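Local atomic coordinates of UDP-N-acetylglucosamine 2-epimerase (Listeria monocytogenes, PDB entry 3OT5), a protein that probably interconverts UDP-N-acetylglucosamine and UDP-N-acetylmannosamine by inverting the configuration at C2 of the sugar. Residues 302-307 with 322-327. Sequence-based numbering, arbitrary orientation.
Sequences SYLVFT and PVLVLR
Val-305 and Thr-307 exchange four backbone hydrogen bonds with Pro-322, Leu-324 and Leu-326, in the parallel pattern that puts Val-305 beside Val-323, Phe-306 beside Leu-324 and Thr-307 beside Val-325. Val-305 N reaches Pro-322 O at 3.1 Å, and Leu-324 N returns to Val-305 O at 2.8 Å. Thr-307 N then bonds to Leu-324 O. The last bond, Leu-326 N to Thr-307 O, is short at 2.7 Å but its donor sits 38° above the carbonyl plane. Here segment 322-327 has already left its strand, which ends at Val-325, and Leu-326 is the centre of an inverse gamma turn.

Apolar contacts line both faces. On one, Leu-324 lies alongside Phe-306, and its CD1 meets ring atom CE1 of Phe-306 at 3.3 Å. Leu-326 CD2 approaches Phe-306 CD1 at 3.7 Å. Helix 348-360 packs on this side. On the other face, Val-305 CG1, set between its own N and carbonyl carbon (chi1 53°), presses on Val-323 CG2 at a tight 3.5 Å. Val-323 CG1 touches the methyl CG2 of Thr-307. That threonine's OG1 instead bonds to Thr-230 and Ser-309.

The strands join through helix 310-315 as a beta-alpha-beta unit, in the central parallel sheet of a Rossmann-like domain.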
loop_
_atom_site.group_PDB
_atom_site.type_symbol
_atom_site.label_atom_id
_atom_site.label_comp_id
_atom_site.label_asym_id
_atom_site.label_seq_id
_atom_site.Cartn_x
_atom_site.Cartn_y
_atom_site.Cartn_z
ATOM N N SER A 302 -1.062 4.074 17.439
ATOM C CA SER A 302 0.136 3.327 17.808
ATOM C C SER A 302 1.341 4.233 18.081
ATOM O O SER A 302 1.486 5.300 17.480
ATOM C CB SER A 302 0.476 2.326 16.708
ATOM O OG SER A 302 -0.612 1.441 16.494
ATOM N N TYR A 303 2.186 3.799 19.007
ATOM C CA TYR A 303 3.387 4.526 19.363
ATOM C C TYR A 303 4.491 4.028 18.441
ATOM O O TYR A 303 5.357 4.790 18.025
ATOM C CB TYR A 303 3.745 4.282 20.831
ATOM C CG TYR A 303 4.905 5.091 21.360
ATOM C CD1 TYR A 303 4.721 6.392 21.816
ATOM C CD2 TYR A 303 6.184 4.541 21.449
ATOM C CE1 TYR A 303 5.790 7.143 22.326
ATOM C CE2 TYR A 303 7.259 5.282 21.961
ATOM C CZ TYR A 303 7.053 6.583 22.390
ATOM O OH TYR A 303 8.113 7.316 22.892
ATOM N N LEU A 304 4.461 2.741 18.125
ATOM C CA LEU A 304 5.452 2.181 17.227
ATOM C C LEU A 304 4.885 0.884 16.679
ATOM O O LEU A 304 3.963 0.291 17.248
ATOM C CB LEU A 304 6.812 1.969 17.926
ATOM C CG LEU A 304 7.020 0.742 18.814
ATOM C CD1 LEU A 304 7.232 -0.454 17.914
ATOM C CD2 LEU A 304 8.223 0.885 19.734
ATOM N N VAL A 305 5.418 0.454 15.552
ATOM C CA VAL A 305 4.940 -0.762 14.923
ATOM C C VAL A 305 6.095 -1.600 14.438
ATOM O O VAL A 305 7.079 -1.071 13.926
ATOM C CB VAL A 305 3.990 -0.438 13.732
ATOM C CG1 VAL A 305 4.640 0.522 12.776
ATOM C CG2 VAL A 305 3.554 -1.732 12.983
ATOM N N PHE A 306 5.989 -2.902 14.666
ATOM C CA PHE A 306 6.953 -3.885 14.198
ATOM C C PHE A 306 6.266 -4.568 13.054
ATOM O O PHE A 306 5.179 -5.067 13.235
ATOM C CB PHE A 306 7.224 -4.992 15.214
ATOM C CG PHE A 306 8.046 -4.582 16.401
ATOM C CD1 PHE A 306 9.431 -4.527 16.311
ATOM C CD2 PHE A 306 7.446 -4.363 17.639
ATOM C CE1 PHE A 306 10.205 -4.193 17.430
ATOM C CE2 PHE A 306 8.204 -4.034 18.752
ATOM C CZ PHE A 306 9.587 -3.943 18.647
ATOM N N THR A 307 6.909 -4.653 11.897
ATOM C CA THR A 307 6.278 -5.297 10.777
ATOM C C THR A 307 7.275 -5.743 9.749
ATOM O O THR A 307 8.432 -5.325 9.757
ATOM C CB THR A 307 5.306 -4.309 10.055
ATOM O OG1 THR A 307 4.445 -5.015 9.149
ATOM C CG2 THR A 307 6.081 -3.257 9.303
ATOM N N PRO A 322 6.604 5.529 14.022
ATOM C CA PRO A 322 7.893 4.910 13.769
ATOM C C PRO A 322 7.713 3.430 13.464
ATOM O O PRO A 322 6.918 2.756 14.139
ATOM C CB PRO A 322 8.625 5.075 15.107
ATOM C CG PRO A 322 8.058 6.286 15.691
ATOM C CD PRO A 322 6.597 6.254 15.304
ATOM N N VAL A 323 8.448 2.931 12.472
ATOM C CA VAL A 323 8.359 1.533 12.089
ATOM C C VAL A 323 9.677 0.763 12.267
ATOM O O VAL A 323 10.723 1.192 11.792
ATOM C CB VAL A 323 7.919 1.401 10.602
ATOM C CG1 VAL A 323 7.856 -0.045 10.190
ATOM C CG2 VAL A 323 6.578 2.086 10.366
ATOM N N LEU A 324 9.620 -0.363 12.976
ATOM C CA LEU A 324 10.784 -1.242 13.149
ATOM C C LEU A 324 10.503 -2.418 12.218
ATOM O O LEU A 324 9.538 -3.164 12.411
ATOM C CB LEU A 324 10.967 -1.685 14.600
ATOM C CG LEU A 324 11.269 -0.568 15.618
ATOM C CD1 LEU A 324 11.492 -1.146 17.012
ATOM C CD2 LEU A 324 12.481 0.242 15.192
ATOM N N VAL A 325 11.329 -2.559 11.185
ATOM C CA VAL A 325 11.118 -3.590 10.164
ATOM C C VAL A 325 11.782 -4.920 10.498
ATOM O O VAL A 325 12.990 -5.001 10.640
ATOM C CB VAL A 325 11.556 -3.075 8.790
ATOM C CG1 VAL A 325 11.306 -4.133 7.698
ATOM C CG2 VAL A 325 10.793 -1.782 8.471
ATOM N N LEU A 326 10.954 -5.958 10.608
ATOM C CA LEU A 326 11.401 -7.305 10.962
ATOM C C LEU A 326 11.907 -8.050 9.738
ATOM O O LEU A 326 11.323 -9.059 9.327
ATOM C CB LEU A 326 10.248 -8.073 11.607
ATOM C CG LEU A 326 9.599 -7.369 12.802
ATOM C CD1 LEU A 326 8.457 -8.203 13.390
ATOM C CD2 LEU A 326 10.623 -7.005 13.851
ATOM N N ARG A 327 12.986 -7.538 9.150
ATOM C CA ARG A 327 13.567 -8.135 7.949
ATOM C C ARG A 327 15.068 -7.936 7.872
ATOM O O ARG A 327 15.613 -6.986 8.429
ATOM C CB ARG A 327 12.972 -7.517 6.675
ATOM C CG ARG A 327 11.474 -7.593 6.540
ATOM C CD ARG A 327 11.063 -7.241 5.140
ATOM N NE ARG A 327 11.634 -8.199 4.203
ATOM C CZ ARG A 327 11.539 -8.110 2.880
ATOM N NH1 ARG A 327 10.892 -7.094 2.315
ATOM N NH2 ARG A 327 12.099 -9.040 2.120
#